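Local coordinates for putative D-alanine N-acetyltransferase of GNAT family (Desulfovibrio desulfuricans subsp. desulfuricans, PDB 2R7H), which probably transfers an acetyl or similar acyl group from coenzyme A to an acceptor, as other GNAT enzymes do, at residues 24-29 / 57-62; 129-134 / 151-156; 155-160 / 169-174. One frame throughout, in Å; residues are numbered along the deposited sequence.

Contact 1 (24-29 / 57-62)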
loop_
_atom_site.group_PDB
_atom_site.type_symbol
_atom_site.label_atom_id
_atom_site.label_comp_id
_atom_site.label_asym_id
_atom_site.label_seq_id
_atom_site.Cartn_x
_atom_site.Cartn_y
_atom_site.Cartn_z
ATOM N N ARG B 24 -20.893 3.938 12.463
ATOM C CA ARG B 24 -19.440 3.789 12.447
ATOM C C ARG B 24 -18.928 2.730 13.405
ATOM O O ARG B 24 -17.814 2.259 13.229
ATOM C CB ARG B 24 -18.706 5.081 12.784
ATOM C CG ARG B 24 -18.518 6.104 11.702
ATOM C CD ARG B 24 -19.758 6.719 11.303
ATOM N NE ARG B 24 -19.520 7.808 10.369
ATOM C CZ ARG B 24 -20.497 8.459 9.754
ATOM N NH1 ARG B 24 -21.792 8.212 10.004
ATOM N NH2 ARG B 24 -20.179 9.407 8.916
ATOM N N GLN B 25 -19.700 2.393 14.440
ATOM C CA GLN B 25 -19.278 1.404 15.439
ATOM C C GLN B 25 -19.317 0.011 14.848
ATOM O O GLN B 25 -20.308 -0.334 14.258
ATOM C CB GLN B 25 -20.205 1.450 16.672
ATOM C CG GLN B 25 -19.707 0.600 17.869
ATOM C CD GLN B 25 -20.644 0.633 19.078
ATOM O OE1 GLN B 25 -21.877 0.693 18.943
ATOM N NE2 GLN B 25 -20.056 0.538 20.269
ATOM N N VAL B 26 -18.248 -0.773 15.022
ATOM C CA VAL B 26 -18.183 -2.129 14.500
ATOM C C VAL B 26 -18.699 -3.054 15.582
ATOM O O VAL B 26 -18.229 -3.000 16.719
ATOM C CB VAL B 26 -16.754 -2.543 14.110
ATOM C CG1 VAL B 26 -16.728 -3.969 13.596
ATOM C CG2 VAL B 26 -16.235 -1.625 13.061
ATOM N N LEU B 27 -19.682 -3.873 15.223
ATOM C CA LEU B 27 -20.294 -4.834 16.115
ATOM C C LEU B 27 -19.875 -6.238 15.652
ATOM O O LEU B 27 -19.393 -6.395 14.530
ATOM C CB LEU B 27 -21.819 -4.692 16.058
ATOM C CG LEU B 27 -22.351 -3.276 16.328
ATOM C CD1 LEU B 27 -23.849 -3.234 16.169
ATOM C CD2 LEU B 27 -21.957 -2.775 17.700
ATOM N N PRO B 28 -20.022 -7.262 16.520
ATOM C CA PRO B 28 -19.676 -8.658 16.134
ATOM C C PRO B 28 -20.433 -9.226 14.904
ATOM O O PRO B 28 -19.868 -10.041 14.153
ATOM C CB PRO B 28 -20.023 -9.452 17.389
ATOM C CG PRO B 28 -19.921 -8.458 18.494
ATOM C CD PRO B 28 -20.461 -7.195 17.925
ATOM N N GLN B 29 -21.682 -8.787 14.706
ATOM C CA GLN B 29 -22.504 -9.192 13.565
ATOM C C GLN B 29 -21.968 -8.709 12.203
ATOM O O GLN B 29 -22.241 -9.322 11.167
ATOM C CB GLN B 29 -23.912 -8.599 13.739
ATOM N N ASP B 57 -12.846 -7.965 11.277
ATOM C CA ASP B 57 -12.391 -8.755 12.422
ATOM C C ASP B 57 -11.200 -8.094 13.126
ATOM O O ASP B 57 -11.185 -8.050 14.355
ATOM C CB ASP B 57 -12.060 -10.196 12.010
ATOM C CG ASP B 57 -13.294 -10.996 11.605
ATOM O OD1 ASP B 57 -14.394 -10.775 12.171
ATOM O OD2 ASP B 57 -13.144 -11.894 10.750
ATOM N N GLU B 58 -10.223 -7.575 12.373
ATOM C CA GLU B 58 -9.067 -6.882 12.982
ATOM C C GLU B 58 -9.534 -5.634 13.773
ATOM O O GLU B 58 -8.930 -5.306 14.799
ATOM C CB GLU B 58 -7.951 -6.536 11.965
ATOM C CG GLU B 58 -7.129 -7.717 11.450
ATOM N N HIS B 59 -10.588 -4.951 13.302
ATOM C CA HIS B 59 -11.142 -3.793 14.019
ATOM C C HIS B 59 -11.791 -4.302 15.311
ATOM O O HIS B 59 -11.778 -3.596 16.319
ATOM C CB HIS B 59 -12.164 -3.030 13.192
ATOM C CG HIS B 59 -12.615 -1.750 13.827
ATOM N ND1 HIS B 59 -12.193 -0.515 13.388
ATOM C CD2 HIS B 59 -13.435 -1.513 14.878
ATOM C CE1 HIS B 59 -12.742 0.427 14.131
ATOM N NE2 HIS B 59 -13.500 -0.152 15.042
ATOM N N LEU B 60 -12.400 -5.492 15.264
ATOM C CA LEU B 60 -12.977 -6.105 16.466
ATOM C C LEU B 60 -11.890 -6.639 17.426
ATOM O O LEU B 60 -12.078 -6.550 18.636
ATOM C CB LEU B 60 -13.993 -7.211 16.124
ATOM C CG LEU B 60 -15.369 -6.760 15.635
ATOM C CD1 LEU B 60 -16.148 -7.924 15.045
ATOM C CD2 LEU B 60 -16.131 -6.109 16.779
HETATM N N MSE B 61 -10.775 -7.175 16.896
HETATM C CA MSE B 61 -9.650 -7.715 17.713
HETATM C C MSE B 61 -8.583 -6.676 18.154
HETATM O O MSE B 61 -7.592 -7.053 18.796
HETATM C CB MSE B 61 -8.945 -8.869 16.975
ATOM N N HIS B 62 -8.759 -5.399 17.787
ATOM C CA HIS B 62 -7.833 -4.313 18.149
ATOM C C HIS B 62 -8.603 -3.027 18.472
ATOM O O HIS B 62 -8.544 -2.540 19.604
ATOM C CB HIS B 62 -6.786 -4.041 17.048
ATOM C CG HIS B 62 -5.958 -5.240 16.680
ATOM N ND1 HIS B 62 -5.025 -5.792 17.534
ATOM C CD2 HIS B 62 -5.896 -5.969 15.537
ATOM C CE1 HIS B 62 -4.447 -6.825 16.946
ATOM N NE2 HIS B 62 -4.958 -6.954 15.735
#
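The H59 ring, which lies against V26, is held at ND1 by a hydrogen bond to the backbone O of Y68. This is the outer packing of a GNAT fold. The loop between strand 21-23 and helix 30-41 rests on the last turn of helix 46-61. Y68 also lines the pocket that holds 2-ethoxyethanol in this crystal, which puts H59 next to a pocket residue.

V26 carries the loop side. Its two methyls part ways: CG1 is anti to the backbone N (chi1 179°) and goes to L60, while CG2 goes to H59. V26 CG2 lies over one face of the H59 ring, 3.7 Å from its centroid and 25° off the normal. This is a CH-pi contact. The methyl is displaced toward the rim, and its closest ring atom is H59 CD2, 3.3 Å from V26 CG2.

V26 CG1 packs on L60 CG at 3.7 Å. The branches of L60 then spread along the loop backbone. V26 also packs on F70 and F72 of strand 69-75, which ties the loop to the sheet as well as to the helix. D30, at the start of helix 30-41, takes a hydrogen bond from the backbone N of L27. At the edge of the contact, L60 CD1 stands 3.6 Å from L27 O and 3.8 Å from P28 CA.

Contact 2 (129-134 / 151-156)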
loop_
_atom_site.group_PDB
_atom_site.type_symbol
_atom_site.label_atom_id
_atom_site.label_comp_id
_atom_site.label_asym_id
_atom_site.label_seq_id
_atom_site.Cartn_x
_atom_site.Cartn_y
_atom_site.Cartn_z
ATOM N N ARG B 129 -6.559 15.898 4.099
ATOM C CA ARG B 129 -6.415 16.719 2.917
ATOM C C ARG B 129 -6.799 15.958 1.663
ATOM O O ARG B 129 -7.372 16.549 0.762
ATOM C CB ARG B 129 -4.929 17.108 2.735
ATOM C CG ARG B 129 -4.283 17.781 3.938
ATOM C CD ARG B 129 -2.761 17.975 3.812
ATOM N NE ARG B 129 -2.056 16.701 3.644
ATOM C CZ ARG B 129 -1.555 16.234 2.502
ATOM N NH1 ARG B 129 -1.615 16.927 1.371
ATOM N NH2 ARG B 129 -0.955 15.066 2.489
ATOM N N LEU B 130 -6.448 14.659 1.600
ATOM C CA LEU B 130 -6.662 13.818 0.419
ATOM C C LEU B 130 -7.286 12.491 0.683
ATOM O O LEU B 130 -7.030 11.910 1.698
ATOM C CB LEU B 130 -5.301 13.518 -0.214
ATOM C CG LEU B 130 -4.524 14.724 -0.767
ATOM C CD1 LEU B 130 -3.040 14.358 -1.091
ATOM C CD2 LEU B 130 -5.301 15.177 -1.930
ATOM N N LEU B 131 -8.085 12.027 -0.267
ATOM C CA LEU B 131 -8.689 10.696 -0.200
ATOM C C LEU B 131 -8.354 10.074 -1.536
ATOM O O LEU B 131 -8.711 10.643 -2.583
ATOM C CB LEU B 131 -10.206 10.709 -0.041
ATOM C CG LEU B 131 -10.916 9.344 0.025
ATOM C CD1 LEU B 131 -10.388 8.532 1.179
ATOM C CD2 LEU B 131 -12.458 9.466 0.122
ATOM N N PHE B 132 -7.667 8.930 -1.487
ATOM C CA PHE B 132 -7.311 8.215 -2.679
ATOM C C PHE B 132 -8.123 6.931 -2.827
ATOM O O PHE B 132 -8.450 6.315 -1.851
ATOM C CB PHE B 132 -5.816 7.862 -2.704
ATOM C CG PHE B 132 -4.929 9.033 -2.948
ATOM C CD1 PHE B 132 -4.745 9.515 -4.236
ATOM C CD2 PHE B 132 -4.322 9.698 -1.903
ATOM C CE1 PHE B 132 -3.947 10.574 -4.442
ATOM C CE2 PHE B 132 -3.561 10.757 -2.102
ATOM C CZ PHE B 132 -3.342 11.209 -3.389
ATOM N N ALA B 133 -8.470 6.604 -4.080
ATOM C CA ALA B 133 -9.163 5.360 -4.442
ATOM C C ALA B 133 -8.425 4.732 -5.616
ATOM O O ALA B 133 -8.081 5.401 -6.564
ATOM C CB ALA B 133 -10.668 5.588 -4.791
ATOM N N GLU B 134 -8.247 3.432 -5.593
ATOM C CA GLU B 134 -7.561 2.721 -6.681
ATOM C C GLU B 134 -8.513 1.735 -7.312
ATOM O O GLU B 134 -9.276 1.095 -6.605
ATOM C CB GLU B 134 -6.379 1.927 -6.124
ATOM C CG GLU B 134 -5.410 2.754 -5.395
ATOM C CD GLU B 134 -4.194 1.972 -4.943
ATOM O OE1 GLU B 134 -4.301 0.755 -4.707
ATOM O OE2 GLU B 134 -3.147 2.601 -4.805
ATOM N N ALA B 151 -18.118 11.704 -8.721
ATOM C CA ALA B 151 -18.001 12.201 -7.346
ATOM C C ALA B 151 -16.921 13.271 -7.187
ATOM O O ALA B 151 -16.694 13.752 -6.079
ATOM C CB ALA B 151 -17.784 11.042 -6.367
ATOM N N GLY B 152 -16.258 13.655 -8.268
ATOM C CA GLY B 152 -15.228 14.687 -8.213
ATOM C C GLY B 152 -13.794 14.196 -8.065
ATOM O O GLY B 152 -12.916 15.011 -7.792
ATOM N N PHE B 153 -13.569 12.884 -8.195
ATOM C CA PHE B 153 -12.208 12.318 -8.113
ATOM C C PHE B 153 -11.612 12.540 -9.477
ATOM O O PHE B 153 -12.330 12.575 -10.475
ATOM C CB PHE B 153 -12.128 10.796 -7.858
ATOM C CG PHE B 153 -12.406 10.327 -6.429
ATOM C CD1 PHE B 153 -13.704 10.190 -5.930
ATOM C CD2 PHE B 153 -11.339 9.882 -5.616
ATOM C CE1 PHE B 153 -13.917 9.688 -4.629
ATOM C CE2 PHE B 153 -11.540 9.393 -4.313
ATOM C CZ PHE B 153 -12.822 9.303 -3.814
ATOM N N SER B 154 -10.312 12.737 -9.525
ATOM C CA SER B 154 -9.623 12.905 -10.779
ATOM C C SER B 154 -8.621 11.739 -10.861
ATOM O O SER B 154 -8.074 11.298 -9.851
ATOM C CB SER B 154 -8.924 14.264 -10.842
ATOM O OG SER B 154 -7.914 14.353 -9.848
ATOM N N ALA B 155 -8.484 11.179 -12.055
ATOM C CA ALA B 155 -7.554 10.120 -12.354
ATOM C C ALA B 155 -6.198 10.789 -12.300
ATOM O O ALA B 155 -5.899 11.600 -13.149
ATOM C CB ALA B 155 -7.828 9.592 -13.779
ATOM N N GLU B 156 -5.377 10.501 -11.297
ATOM C CA GLU B 156 -4.035 11.134 -11.204
ATOM C C GLU B 156 -2.860 10.275 -11.676
ATOM O O GLU B 156 -1.820 10.829 -12.037
ATOM C CB GLU B 156 -3.786 11.664 -9.799
ATOM C CG GLU B 156 -2.491 12.472 -9.646
ATOM C CD GLU B 156 -2.320 13.086 -8.304
ATOM O OE1 GLU B 156 -2.846 12.522 -7.326
ATOM O OE2 GLU B 156 -1.589 14.105 -8.216
#
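F132 and F153 are nearest across this contact, with their CA atoms 8.4 Å apart, because strand 167-175 runs between the two segments. The arrangement is a beta-alpha-beta crossover: strand 130-136, helix 142-150 and strand 154-159, the outer strands parallel. Strand 167-175, the final strand of the GNAT sheet in sequence, lies between them, antiparallel to both. The helix ends in a Schellman motif, with G152 at positive phi (95°), and the chain then turns into F153.

F153 gives the largest share of the contact. Its CG is anti to the carbonyl carbon (chi1 -76°), and the ring meets L131 and A133 through CE2 and CZ. F153 CE2 is 3.5 Å from L131 O and 3.9 Å from A133 CB. Next to it, F153 CZ meets L131 CD2 at 4.0 Å. L116 of helix 111-125 touches both L131 and F153. Y148 meets the F153 ring at an inclined angle, so helices as well as strands enclose it.

The second point of contact is E156 with F132. The E156 chain is extended, and its carboxylate lies nearly coplanar with the F132 ring, 13° apart. The acid probably profits from the slightly positive C-H rim, though R173 is its stronger partner. F162 of the second subunit also meets the F132 ring. E156 OE1 lies at the ring edge, in plane, 3.7 Å from F132 CE1.

Contact 3 (155-160 / 169-174)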
loop_
_atom_site.group_PDB
_atom_site.type_symbol
_atom_site.label_atom_id
_atom_site.label_comp_id
_atom_site.label_asym_id
_atom_site.label_seq_id
_atom_site.Cartn_x
_atom_site.Cartn_y
_atom_site.Cartn_z
ATOM N N ALA B 155 -8.484 11.179 -12.055
ATOM C CA ALA B 155 -7.554 10.120 -12.354
ATOM C C ALA B 155 -6.198 10.789 -12.300
ATOM O O ALA B 155 -5.899 11.600 -13.149
ATOM C CB ALA B 155 -7.828 9.592 -13.779
ATOM N N GLU B 156 -5.377 10.501 -11.297
ATOM C CA GLU B 156 -4.035 11.134 -11.204
ATOM C C GLU B 156 -2.860 10.275 -11.676
ATOM O O GLU B 156 -1.820 10.829 -12.037
ATOM C CB GLU B 156 -3.786 11.664 -9.799
ATOM C CG GLU B 156 -2.491 12.472 -9.646
ATOM C CD GLU B 156 -2.320 13.086 -8.304
ATOM O OE1 GLU B 156 -2.846 12.522 -7.326
ATOM O OE2 GLU B 156 -1.589 14.105 -8.216
ATOM N N ALA B 157 -3.000 8.949 -11.672
ATOM C CA ALA B 157 -1.923 8.051 -12.092
ATOM C C ALA B 157 -2.501 6.775 -12.683
ATOM O O ALA B 157 -3.584 6.324 -12.288
ATOM C CB ALA B 157 -1.051 7.698 -10.887
ATOM N N VAL B 158 -1.729 6.199 -13.604
ATOM C CA VAL B 158 -2.025 4.964 -14.298
ATOM C C VAL B 158 -0.723 4.150 -14.230
ATOM O O VAL B 158 0.333 4.663 -14.566
ATOM C CB VAL B 158 -2.445 5.240 -15.768
ATOM C CG1 VAL B 158 -2.755 3.926 -16.514
ATOM C CG2 VAL B 158 -3.651 6.158 -15.819
ATOM N N LEU B 159 -0.784 2.955 -13.636
ATOM C CA LEU B 159 0.340 2.044 -13.546
ATOM C C LEU B 159 -0.044 0.923 -14.524
ATOM O O LEU B 159 -0.947 0.136 -14.231
ATOM C CB LEU B 159 0.598 1.567 -12.095
ATOM C CG LEU B 159 0.814 2.692 -11.028
ATOM C CD1 LEU B 159 1.185 2.023 -9.695
ATOM C CD2 LEU B 159 1.883 3.728 -11.426
ATOM N N LYS B 160 0.627 0.881 -15.688
ATOM C CA LYS B 160 0.313 -0.090 -16.749
ATOM C C LYS B 160 0.538 -1.523 -16.337
ATOM O O LYS B 160 1.557 -1.850 -15.742
ATOM C CB LYS B 160 1.072 0.208 -18.050
ATOM C CG LYS B 160 0.759 1.563 -18.733
ATOM C CD LYS B 160 -0.692 1.738 -19.252
ATOM C CE LYS B 160 -1.069 0.803 -20.401
ATOM N NZ LYS B 160 -2.540 0.942 -20.764
ATOM N N LYS B 169 -3.747 -0.244 -13.083
ATOM C CA LYS B 169 -4.275 0.300 -11.839
ATOM C C LYS B 169 -4.419 1.760 -12.115
ATOM O O LYS B 169 -3.454 2.358 -12.594
ATOM C CB LYS B 169 -3.329 0.123 -10.637
ATOM C CG LYS B 169 -3.978 0.672 -9.311
ATOM C CD LYS B 169 -3.282 0.222 -8.069
ATOM C CE LYS B 169 -1.983 0.824 -7.853
ATOM N NZ LYS B 169 -1.505 0.491 -6.454
ATOM N N ILE B 170 -5.600 2.330 -11.830
ATOM C CA ILE B 170 -5.852 3.766 -12.003
ATOM C C ILE B 170 -6.000 4.307 -10.579
ATOM O O ILE B 170 -6.745 3.726 -9.775
ATOM C CB ILE B 170 -7.113 4.137 -12.824
ATOM C CG1 ILE B 170 -7.048 3.627 -14.272
ATOM C CG2 ILE B 170 -7.247 5.699 -12.903
ATOM C CD1 ILE B 170 -7.021 2.193 -14.429
ATOM N N ILE B 171 -5.283 5.388 -10.271
ATOM C CA ILE B 171 -5.318 6.004 -8.933
ATOM C C ILE B 171 -6.071 7.313 -9.071
ATOM O O ILE B 171 -5.690 8.194 -9.874
ATOM C CB ILE B 171 -3.922 6.235 -8.312
ATOM C CG1 ILE B 171 -3.107 4.923 -8.265
ATOM C CG2 ILE B 171 -4.084 6.782 -6.884
ATOM C CD1 ILE B 171 -1.641 5.065 -7.787
ATOM N N TYR B 172 -7.179 7.394 -8.326
ATOM C CA TYR B 172 -8.080 8.514 -8.296
ATOM C C TYR B 172 -7.824 9.330 -7.060
ATOM O O TYR B 172 -7.666 8.813 -5.972
ATOM C CB TYR B 172 -9.550 8.020 -8.347
ATOM C CG TYR B 172 -9.987 7.617 -9.726
ATOM C CD1 TYR B 172 -10.399 8.584 -10.653
ATOM C CD2 TYR B 172 -10.022 6.295 -10.108
ATOM C CE1 TYR B 172 -10.791 8.234 -11.925
ATOM C CE2 TYR B 172 -10.427 5.949 -11.384
ATOM C CZ TYR B 172 -10.795 6.906 -12.274
ATOM O OH TYR B 172 -11.168 6.524 -13.526
ATOM N N ARG B 173 -7.820 10.630 -7.228
ATOM C CA ARG B 173 -7.544 11.572 -6.159
ATOM C C ARG B 173 -8.758 12.465 -5.824
ATOM O O ARG B 173 -9.382 12.986 -6.728
ATOM C CB ARG B 173 -6.464 12.513 -6.703
ATOM C CG ARG B 173 -5.956 13.618 -5.771
ATOM C CD ARG B 173 -5.341 14.676 -6.602
ATOM N NE ARG B 173 -4.777 15.728 -5.779
ATOM C CZ ARG B 173 -3.598 15.662 -5.186
ATOM N NH1 ARG B 173 -2.841 14.558 -5.245
ATOM N NH2 ARG B 173 -3.207 16.704 -4.469
ATOM N N LEU B 174 -9.075 12.636 -4.534
ATOM C CA LEU B 174 -10.121 13.600 -4.132
ATOM C C LEU B 174 -9.496 14.531 -3.108
ATOM O O LEU B 174 -9.000 14.087 -2.084
ATOM C CB LEU B 174 -11.335 12.940 -3.486
ATOM C CG LEU B 174 -12.537 13.831 -3.112
ATOM C CD1 LEU B 174 -13.258 14.314 -4.344
ATOM C CD2 LEU B 174 -13.508 13.048 -2.289
#
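R173 sends CG anti to its backbone N (chi1 -179°) and stays extended as far as NE; E156 also has CG anti to N, and the two chains cross. R173 NH1 gives a salt-bridge hydrogen bond of 2.9 Å to E156 OE1, reached on the syn side. Guanidinium and carboxylate planes stand 88° apart, so the groups do not pair side by side in one plane. R173 NH1 also bonds K160 O of the second subunit.

The backbones form an antiparallel hairpin with a classic beta bulge. E156 and A157 both face I171, whose O takes two donors: E156 N at 2.7 Å and, weakly, A157 N at 3.3 Å. Beyond the bulge the ladder is regular, with I171 N to A157 O at 2.8 Å and L159 N to K169 O at 2.9 Å.

A155 CB packs on Y172 CE1 at 3.7 Å. L159 and K169 lie side by side, with L159 CD1 against K169 CE at 3.9 Å.

Y172 OH reaches E149 of helix 142-150. On the face of A157, L159 and I171, the second subunit packs through its own A157 and L159. Its K160 N bonds to E156. Strand 167-175 pairs on its other edge with strand 130-136.

In the fold
From the N terminus, contact 1 comes first. It closes a loop holding helix 30-41 and most of helix 46-61, and sets the end of helix 46-61 against the loop that follows edge strand 21-23. The chain then builds strands 69-75, 78-87 and 94-102 and helix 111-125. Contact 2 closes the next loop, around helix 142-150. Contact 3 opens on the stretch where contact 2 ends and closes the hairpin of the last two strands. None of the three nests in another. Contacts 2 and 3 share A155 and E156, and their centres are 8 Å apart. Contact 1 lies on the opposite side of the chain's centre, its centre 27 Å from that of contact 2. Contacts 2 and 3 both touch the second subunit.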